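Long-range contacts in metallophosphoesterase (Sphaerobacter thermophilus, PDB 3RQZ), which binds two zinc ions and probably acts as a phosphatase of the YfcE family of metallophosphoesterases: residues A[5-10]-A[30-35]; A[107-112]-A[141-146]; A[119-124]-A[135-140]. All blocks are in the same frame, centred on the assembly; numbering follows the deposited sequence.

Contact 1 of 3, residues A[5-10]-A[30-35]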
loop_
_atom_site.group_PDB
_atom_site.type_symbol
_atom_site.label_atom_id
_atom_site.label_comp_id
_atom_site.label_asym_id
_atom_site.label_seq_id
_atom_site.Cartn_x
_atom_site.Cartn_y
_atom_site.Cartn_z
ATOM N N ARG A 5 11.069 -12.635 -9.034
ATOM C CA ARG A 5 9.993 -12.699 -8.049
ATOM C C ARG A 5 9.941 -11.374 -7.285
ATOM O O ARG A 5 10.911 -11.008 -6.641
ATOM C CB ARG A 5 10.266 -13.873 -7.121
ATOM C CG ARG A 5 9.046 -14.418 -6.410
ATOM C CD ARG A 5 9.333 -15.789 -5.764
ATOM N NE ARG A 5 8.280 -16.069 -4.790
ATOM C CZ ARG A 5 8.309 -15.697 -3.509
ATOM N NH1 ARG A 5 7.282 -15.963 -2.715
ATOM N NH2 ARG A 5 9.359 -15.071 -3.007
ATOM N N ILE A 6 8.813 -10.665 -7.361
ATOM C CA ILE A 6 8.708 -9.273 -6.900
ATOM C C ILE A 6 7.671 -9.117 -5.811
ATOM O O ILE A 6 6.525 -9.522 -5.990
ATOM C CB ILE A 6 8.327 -8.313 -8.055
ATOM C CG1 ILE A 6 9.382 -8.386 -9.154
ATOM C CG2 ILE A 6 8.138 -6.861 -7.524
ATOM C CD1 ILE A 6 8.995 -7.697 -10.414
ATOM N N LEU A 7 8.084 -8.549 -4.679
ATOM C CA LEU A 7 7.166 -8.269 -3.586
ATOM C C LEU A 7 6.486 -6.919 -3.819
ATOM O O LEU A 7 7.143 -5.919 -3.961
ATOM C CB LEU A 7 7.911 -8.325 -2.232
ATOM C CG LEU A 7 7.151 -7.806 -1.000
ATOM C CD1 LEU A 7 5.894 -8.644 -0.695
ATOM C CD2 LEU A 7 8.034 -7.775 0.235
ATOM N N ILE A 8 5.165 -6.907 -3.856
ATOM C CA ILE A 8 4.415 -5.668 -4.009
ATOM C C ILE A 8 3.670 -5.364 -2.722
ATOM O O ILE A 8 2.883 -6.191 -2.245
ATOM C CB ILE A 8 3.424 -5.730 -5.205
ATOM C CG1 ILE A 8 4.190 -6.100 -6.503
ATOM C CG2 ILE A 8 2.657 -4.373 -5.336
ATOM C CD1 ILE A 8 3.323 -6.144 -7.753
ATOM N N ILE A 9 3.922 -4.181 -2.156
ATOM C CA ILE A 9 3.306 -3.784 -0.894
ATOM C C ILE A 9 2.696 -2.395 -0.999
ATOM O O ILE A 9 3.114 -1.558 -1.834
ATOM C CB ILE A 9 4.318 -3.813 0.342
ATOM C CG1 ILE A 9 5.541 -2.881 0.104
ATOM C CG2 ILE A 9 4.723 -5.266 0.671
ATOM C CD1 ILE A 9 6.527 -2.796 1.278
ATOM N N SER A 10 1.719 -2.147 -0.146
ATOM C CA SER A 10 1.067 -0.857 -0.089
ATOM C C SER A 10 0.552 -0.613 1.317
ATOM O O SER A 10 0.280 -1.571 2.069
ATOM C CB SER A 10 -0.097 -0.806 -1.089
ATOM O OG SER A 10 -0.593 0.515 -1.231
ATOM N N ASP A 30 13.307 -10.690 -5.634
ATOM C CA ASP A 30 14.282 -10.000 -6.466
ATOM C C ASP A 30 14.133 -8.496 -6.432
ATOM O O ASP A 30 15.049 -7.791 -6.846
ATOM C CB ASP A 30 14.168 -10.504 -7.910
ATOM C CG ASP A 30 14.458 -11.964 -8.004
ATOM O OD1 ASP A 30 15.576 -12.360 -7.598
ATOM O OD2 ASP A 30 13.560 -12.724 -8.414
ATOM N N ASP A 31 12.976 -8.011 -5.970
ATOM C CA ASP A 31 12.715 -6.569 -5.885
ATOM C C ASP A 31 11.470 -6.372 -5.029
ATOM O O ASP A 31 10.669 -7.290 -4.856
ATOM C CB ASP A 31 12.526 -5.926 -7.280
ATOM C CG ASP A 31 12.740 -4.391 -7.286
ATOM O OD1 ASP A 31 13.171 -3.791 -6.262
ATOM O OD2 ASP A 31 12.468 -3.770 -8.346
ATOM N N ILE A 32 11.349 -5.182 -4.453
ATOM C CA ILE A 32 10.213 -4.806 -3.615
ATOM C C ILE A 32 9.649 -3.477 -4.134
ATOM O O ILE A 32 10.403 -2.511 -4.359
ATOM C CB ILE A 32 10.646 -4.727 -2.144
ATOM C CG1 ILE A 32 11.026 -6.143 -1.640
ATOM C CG2 ILE A 32 9.553 -4.046 -1.256
ATOM C CD1 ILE A 32 11.832 -6.162 -0.332
ATOM N N TRP A 33 8.342 -3.436 -4.385
ATOM C CA TRP A 33 7.704 -2.207 -4.857
ATOM C C TRP A 33 6.734 -1.661 -3.820
ATOM O O TRP A 33 5.899 -2.408 -3.321
ATOM C CB TRP A 33 6.880 -2.437 -6.127
ATOM C CG TRP A 33 7.592 -2.967 -7.326
ATOM C CD1 TRP A 33 8.950 -3.078 -7.533
ATOM C CD2 TRP A 33 6.966 -3.411 -8.522
ATOM N NE1 TRP A 33 9.187 -3.600 -8.787
ATOM C CE2 TRP A 33 7.991 -3.795 -9.420
ATOM C CE3 TRP A 33 5.629 -3.524 -8.929
ATOM C CZ2 TRP A 33 7.720 -4.312 -10.701
ATOM C CZ3 TRP A 33 5.362 -4.033 -10.232
ATOM C CH2 TRP A 33 6.401 -4.428 -11.076
ATOM N N SER A 34 6.843 -0.370 -3.510
ATOM C CA SER A 34 5.946 0.275 -2.552
ATOM C C SER A 34 4.953 1.187 -3.268
ATOM O O SER A 34 5.332 2.048 -4.084
ATOM C CB SER A 34 6.752 1.071 -1.513
ATOM O OG SER A 34 5.902 1.928 -0.721
ATOM N N LEU A 35 3.674 1.004 -2.958
ATOM C CA LEU A 35 2.641 1.841 -3.523
ATOM C C LEU A 35 2.232 3.001 -2.615
ATOM O O LEU A 35 1.194 3.620 -2.823
ATOM C CB LEU A 35 1.428 0.964 -3.907
ATOM C CG LEU A 35 1.495 0.215 -5.229
ATOM C CD1 LEU A 35 2.805 -0.559 -5.420
ATOM C CD2 LEU A 35 0.239 -0.738 -5.433
#
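R5 N gives its hydrogen to D30 OD2 over 2.6 Å, with the carboxylate using its anti lone pair. In return, D30 N is bonded to R5 O, also at 2.6 Å. This two-way clasp stands at the start of a parallel strand pair, 6-9 and 31-34, the two strands of a beta-alpha-beta unit joined through helix 16-26. Backbone bonds continue the pairing: L7 N to D31 O, W33 N to L7 O, I9 N to W33 O and L35 N to I9 O. The bond from I9 N is the straightest, 173° at the hydrogen.

One face of the pair carries L7, I9 and I32, and helix 16-26 packs on it through L19, L23 and A26. L7 and I32 lie side by side there, with L7 CB 3.8 Å from I32 CG1. The strands end beside the zinc site: S10 directly precedes the zinc ligand D11, and S10 OG packs 3.4 Å from L35 CB.

The other face is built round W33. I8 runs alongside it, with I8 CD1 3.7 Å from W33 CE3. W33 NE1 makes a weak bond to D31 OD2, which lies at the ring edge and is also bonded by N58. I6 supplies a CH-pi contact: its CG2 sits over the ring face, 3.6 Å from the centroid of the W33 five-membered ring.

Contact 2 of 3, residues A[107-112]-A[141-146]; sequences RMIDGD and FDTPLC
D112 O meets three residues of 141-146 in turn. It accepts a hydrogen bond from L145 N at 3.0 Å. The bond is bent, 140° at the hydrogen, and the donor is tilted from the carbonyl plane. P144 CD packs 3.3 Å from the same D112 O, and T143 CB lies close to it too.

The tight part of the contact centres on T143, which is buried. Its methyl carbon CG2 comes 3.2 Å from G111 O. Its chi1 of 49° puts OG1 between the backbone N and the carbonyl carbon. From there OG1 donates to L145 O at 2.8 Å, approaching from above the carbonyl plane, and it is also hydrogen-bonded to T114 OG1. An alanine here would probably leave T114 OG1 and L145 O without this hydroxyl partner and open a small gap beside G111 O and I109 CG2.

The outer side is looser and faces solvent. I109 reaches the segment with one methyl, CG2, 4.0 Å from T143 CG2. D112 OD1 meets the P144 ring, 3.6 Å from P144 CG. On the inner side, R183 bonds to both F141 O and T143 O and makes a cation-pi contact with the F141 ring. C146 CB sits over the centre of one face of that ring.

G111 and D112 form the middle of a type II' turn, with positive phi at G111. The turn links antiparallel strands 107-110 and 113-116, and strand 145-147 runs parallel to the second of them. The arrangement is that of an edge beta-hairpin, with its turn tied to the start of the next strand of a mixed sheet.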
loop_
_atom_site.group_PDB
_atom_site.type_symbol
_atom_site.label_atom_id
_atom_site.label_comp_id
_atom_site.label_asym_id
_atom_site.label_seq_id
_atom_site.Cartn_x
_atom_site.Cartn_y
_atom_site.Cartn_z
ATOM N N ARG A 107 3.630 8.505 -9.858
ATOM C CA ARG A 107 3.333 7.501 -10.863
ATOM C C ARG A 107 4.623 6.931 -11.392
ATOM O O ARG A 107 5.518 7.677 -11.782
ATOM C CB ARG A 107 2.526 8.099 -12.025
ATOM C CG ARG A 107 1.939 7.046 -13.052
ATOM C CD ARG A 107 1.552 7.664 -14.406
ATOM N NE ARG A 107 0.889 8.950 -14.280
ATOM C CZ ARG A 107 -0.434 9.119 -14.257
ATOM N NH1 ARG A 107 -0.936 10.335 -14.104
ATOM N NH2 ARG A 107 -1.254 8.087 -14.396
HETATM N N MSE A 108 4.699 5.616 -11.490
HETATM C CA MSE A 108 5.797 4.997 -12.232
HETATM C C MSE A 108 5.256 4.159 -13.397
HETATM O O MSE A 108 4.323 3.371 -13.227
HETATM C CB MSE A 108 6.664 4.153 -11.289
HETATM C CG MSE A 108 7.558 5.050 -10.331
HETATM SE SE MSE A 108 8.964 5.979 -11.359
HETATM C CE MSE A 108 9.681 4.405 -12.169
ATOM N N ILE A 109 5.812 4.384 -14.582
ATOM C CA ILE A 109 5.530 3.569 -15.776
ATOM C C ILE A 109 6.832 2.887 -16.182
ATOM O O ILE A 109 7.833 3.576 -16.439
ATOM C CB ILE A 109 5.005 4.415 -16.971
ATOM C CG1 ILE A 109 3.731 5.199 -16.586
ATOM C CG2 ILE A 109 4.732 3.503 -18.235
ATOM C CD1 ILE A 109 3.406 6.358 -17.538
ATOM N N ASP A 110 6.849 1.550 -16.195
ATOM C CA ASP A 110 8.024 0.803 -16.650
ATOM C C ASP A 110 7.561 -0.473 -17.335
ATOM O O ASP A 110 6.982 -1.347 -16.681
ATOM C CB ASP A 110 8.963 0.417 -15.483
ATOM C CG ASP A 110 10.262 -0.243 -15.972
ATOM O OD1 ASP A 110 10.622 -0.105 -17.187
ATOM O OD2 ASP A 110 10.946 -0.892 -15.150
ATOM N N GLY A 111 7.769 -0.542 -18.646
ATOM C CA GLY A 111 7.509 -1.765 -19.423
ATOM C C GLY A 111 6.043 -2.084 -19.406
ATOM O O GLY A 111 5.218 -1.235 -19.736
ATOM N N ASP A 112 5.714 -3.283 -18.950
ATOM C CA ASP A 112 4.317 -3.747 -18.885
ATOM C C ASP A 112 3.519 -3.269 -17.665
ATOM O O ASP A 112 2.389 -3.716 -17.454
ATOM C CB ASP A 112 4.272 -5.268 -18.971
ATOM C CG ASP A 112 4.568 -5.780 -20.360
ATOM O OD1 ASP A 112 4.533 -4.978 -21.335
ATOM O OD2 ASP A 112 4.837 -7.000 -20.475
ATOM N N PHE A 141 -4.354 4.306 -18.344
ATOM C CA PHE A 141 -3.005 3.767 -18.428
ATOM C C PHE A 141 -2.906 2.958 -19.708
ATOM O O PHE A 141 -3.926 2.480 -20.210
ATOM C CB PHE A 141 -2.607 2.958 -17.177
ATOM C CG PHE A 141 -3.326 1.638 -17.029
ATOM C CD1 PHE A 141 -4.616 1.579 -16.500
ATOM C CD2 PHE A 141 -2.697 0.450 -17.418
ATOM C CE1 PHE A 141 -5.281 0.336 -16.330
ATOM C CE2 PHE A 141 -3.338 -0.792 -17.270
ATOM C CZ PHE A 141 -4.648 -0.854 -16.734
ATOM N N ASP A 142 -1.693 2.812 -20.230
ATOM C CA ASP A 142 -1.479 2.222 -21.546
ATOM C C ASP A 142 -0.516 1.011 -21.489
ATOM O O ASP A 142 0.115 0.653 -22.468
ATOM C CB ASP A 142 -0.978 3.306 -22.516
ATOM C CG ASP A 142 0.289 4.023 -22.013
ATOM O OD1 ASP A 142 0.867 3.620 -20.982
ATOM O OD2 ASP A 142 0.726 5.005 -22.661
ATOM N N THR A 143 -0.400 0.397 -20.320
ATOM C CA THR A 143 0.407 -0.794 -20.173
ATOM C C THR A 143 -0.563 -1.970 -19.933
ATOM O O THR A 143 -1.720 -1.751 -19.613
ATOM C CB THR A 143 1.341 -0.661 -18.968
ATOM O OG1 THR A 143 0.582 -0.216 -17.831
ATOM C CG2 THR A 143 2.440 0.355 -19.255
ATOM N N PRO A 144 -0.089 -3.213 -20.084
ATOM C CA PRO A 144 -0.936 -4.350 -19.751
ATOM C C PRO A 144 -1.426 -4.317 -18.306
ATOM O O PRO A 144 -2.565 -4.684 -18.051
ATOM C CB PRO A 144 -0.001 -5.543 -19.973
ATOM C CG PRO A 144 0.975 -5.057 -20.981
ATOM C CD PRO A 144 1.228 -3.648 -20.582
ATOM N N LEU A 145 -0.612 -3.832 -17.364
ATOM C CA LEU A 145 -0.982 -3.942 -15.939
ATOM C C LEU A 145 -0.920 -2.588 -15.241
ATOM O O LEU A 145 -0.053 -1.777 -15.576
ATOM C CB LEU A 145 -0.036 -4.926 -15.236
ATOM C CG LEU A 145 0.133 -6.360 -15.749
ATOM C CD1 LEU A 145 1.191 -7.010 -14.883
ATOM C CD2 LEU A 145 -1.179 -7.166 -15.710
ATOM N N CYS A 146 -1.867 -2.331 -14.328
ATOM C CA CYS A 146 -1.785 -1.194 -13.374
ATOM C C CYS A 146 -1.948 -1.674 -11.935
ATOM O O CYS A 146 -2.945 -2.358 -11.600
ATOM C CB CYS A 146 -2.849 -0.127 -13.664
ATOM S SG CYS A 146 -2.588 1.421 -12.707
#

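Contact 3 of 3, residues A[119-124]-A[135-140]; sequences SPRHPI and ALNFPA
An ST motif shapes the loop that follows strand 113-116, and N137, of the 135-140 segment, docks onto it: S119 OG accepts from H122 N at 3.0 Å, and R121 N donates to N137 OD1, also at 3.0 Å. The second bond runs nearly in line with the amide C=O. The same OD1 packs against P120 CD at 3.3 Å and R121 CG at 3.2 Å, so the oxygen is closely packed by S119, P120 and R121.

R121 packs its guanidinium on L136. Its chain bends at chi3 (-63°), and one face of the guanidinium lies over L136 CB, which is 3.6 Å from R121 NH2. The guanidinium plane stands 79° from the N137 amide plane. Nearer the R121 backbone, A140 CB meets R121 CG at 3.7 Å, and it lies 4.0 Å from P120 CB.

E126, outside both segments, ties the polar ends together. It pairs its charge with R121 NH1 and is hydrogen-bonded to S119 OG and N137 ND2. N137 ND2 also bonds to I133 O. The buried amide therefore has partners at both its oxygen and its nitrogen, which should fix which way round it lies.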
loop_
_atom_site.group_PDB
_atom_site.type_symbol
_atom_site.label_atom_id
_atom_site.label_comp_id
_atom_site.label_asym_id
_atom_site.label_seq_id
_atom_site.Cartn_x
_atom_site.Cartn_y
_atom_site.Cartn_z
ATOM N N SER A 119 -5.265 5.875 -8.287
ATOM C CA SER A 119 -5.759 5.465 -9.579
ATOM C C SER A 119 -4.968 6.132 -10.697
ATOM O O SER A 119 -4.360 7.195 -10.481
ATOM C CB SER A 119 -7.248 5.801 -9.715
ATOM O OG SER A 119 -7.379 7.119 -10.214
ATOM N N PRO A 120 -4.948 5.527 -11.900
ATOM C CA PRO A 120 -4.180 6.244 -12.928
ATOM C C PRO A 120 -4.818 7.563 -13.400
ATOM O O PRO A 120 -4.111 8.428 -13.965
ATOM C CB PRO A 120 -4.031 5.206 -14.056
ATOM C CG PRO A 120 -5.037 4.174 -13.782
ATOM C CD PRO A 120 -5.218 4.132 -12.298
ATOM N N ARG A 121 -6.115 7.770 -13.144
ATOM C CA ARG A 121 -6.695 9.105 -13.370
ATOM C C ARG A 121 -6.218 10.123 -12.347
ATOM O O ARG A 121 -5.901 11.279 -12.699
ATOM C CB ARG A 121 -8.235 9.093 -13.341
ATOM C CG ARG A 121 -8.884 8.304 -14.430
ATOM C CD ARG A 121 -10.298 8.797 -14.660
ATOM N NE ARG A 121 -11.114 8.598 -13.467
ATOM C CZ ARG A 121 -12.401 8.890 -13.404
ATOM N NH1 ARG A 121 -13.067 8.696 -12.272
ATOM N NH2 ARG A 121 -13.018 9.365 -14.481
ATOM N N HIS A 122 -6.207 9.705 -11.078
ATOM C CA HIS A 122 -5.858 10.578 -9.953
ATOM C C HIS A 122 -4.934 9.854 -9.001
ATOM O O HIS A 122 -5.390 9.304 -8.004
ATOM C CB HIS A 122 -7.143 11.013 -9.230
ATOM C CG HIS A 122 -8.153 11.619 -10.153
ATOM N ND1 HIS A 122 -7.993 12.874 -10.693
ATOM C CD2 HIS A 122 -9.318 11.136 -10.659
ATOM C CE1 HIS A 122 -9.026 13.152 -11.474
ATOM N NE2 HIS A 122 -9.844 12.113 -11.470
ATOM N N PRO A 123 -3.621 9.856 -9.304
ATOM C CA PRO A 123 -2.654 8.974 -8.663
ATOM C C PRO A 123 -2.694 8.927 -7.137
ATOM O O PRO A 123 -2.593 7.836 -6.552
ATOM C CB PRO A 123 -1.306 9.511 -9.175
ATOM C CG PRO A 123 -1.606 10.058 -10.497
ATOM C CD PRO A 123 -3.032 10.528 -10.482
ATOM N N ILE A 124 -2.824 10.087 -6.496
ATOM C CA ILE A 124 -2.726 10.169 -5.026
ATOM C C ILE A 124 -4.057 9.850 -4.351
ATOM O O ILE A 124 -4.104 9.378 -3.206
ATOM C CB ILE A 124 -2.285 11.622 -4.590
ATOM C CG1 ILE A 124 -0.885 11.935 -5.110
ATOM C CG2 ILE A 124 -2.299 11.800 -3.104
ATOM C CD1 ILE A 124 -0.007 10.743 -5.118
ATOM N N ALA A 135 -13.541 0.858 -14.834
ATOM C CA ALA A 135 -13.824 1.116 -16.241
ATOM C C ALA A 135 -13.307 2.475 -16.702
ATOM O O ALA A 135 -12.732 2.599 -17.787
ATOM C CB ALA A 135 -15.368 0.963 -16.513
ATOM N N LEU A 136 -13.472 3.485 -15.858
ATOM C CA LEU A 136 -12.994 4.829 -16.179
ATOM C C LEU A 136 -11.456 4.904 -16.159
ATOM O O LEU A 136 -10.860 5.841 -16.690
ATOM C CB LEU A 136 -13.638 5.857 -15.218
ATOM C CG LEU A 136 -15.152 6.103 -15.392
ATOM C CD1 LEU A 136 -15.812 6.649 -14.112
ATOM C CD2 LEU A 136 -15.494 7.003 -16.605
ATOM N N ASN A 137 -10.819 3.903 -15.557
ATOM C CA ASN A 137 -9.368 3.928 -15.330
ATOM C C ASN A 137 -8.528 3.137 -16.314
ATOM O O ASN A 137 -7.335 3.431 -16.496
ATOM C CB ASN A 137 -9.038 3.563 -13.873
ATOM C CG ASN A 137 -9.010 4.773 -12.983
ATOM O OD1 ASN A 137 -8.066 5.555 -13.037
ATOM N ND2 ASN A 137 -10.039 4.947 -12.154
ATOM N N PHE A 138 -9.148 2.167 -16.974
ATOM C CA PHE A 138 -8.466 1.403 -18.029
ATOM C C PHE A 138 -7.958 2.245 -19.198
ATOM O O PHE A 138 -6.845 2.020 -19.645
ATOM C CB PHE A 138 -9.296 0.200 -18.493
ATOM C CG PHE A 138 -9.138 -1.005 -17.600
ATOM C CD1 PHE A 138 -8.001 -1.812 -17.700
ATOM C CD2 PHE A 138 -10.121 -1.333 -16.645
ATOM C CE1 PHE A 138 -7.823 -2.925 -16.851
ATOM C CE2 PHE A 138 -9.950 -2.447 -15.816
ATOM C CZ PHE A 138 -8.799 -3.251 -15.927
ATOM N N PRO A 139 -8.736 3.253 -19.654
ATOM C CA PRO A 139 -8.185 4.182 -20.663
ATOM C C PRO A 139 -7.086 5.111 -20.135
ATOM O O PRO A 139 -6.347 5.696 -20.941
ATOM C CB PRO A 139 -9.408 5.009 -21.108
ATOM C CG PRO A 139 -10.626 4.210 -20.659
ATOM C CD PRO A 139 -10.161 3.523 -19.381
ATOM N N ALA A 140 -6.973 5.225 -18.809
ATOM C CA ALA A 140 -6.013 6.128 -18.155
ATOM C C ALA A 140 -4.573 5.570 -17.988
ATOM O O ALA A 140 -3.679 6.274 -17.524
ATOM C CB ALA A 140 -6.570 6.634 -16.792
#

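Contact 1 is the core contact: mostly buried strand pairing in the six-stranded sheet, with side chains packed on both faces. Contacts 2 and 3 are partly buried and lie farther out, each about 17 Å (centres) from the middle of the chain. Contact 2 belongs to the other sheet and rests on a single backbone bond, with T143 and P144 carbons packed against backbone and carboxylate oxygens. Contact 3 turns on the N137 amide, which takes a backbone N-H, and on the R121 guanidinium packed over L136. Contacts 2 and 3 touch each other. R107 NH2 probably bonds to P120 O at 2.9 Å, and P120 also packs against F141 and C146. Contact 1 touches neither.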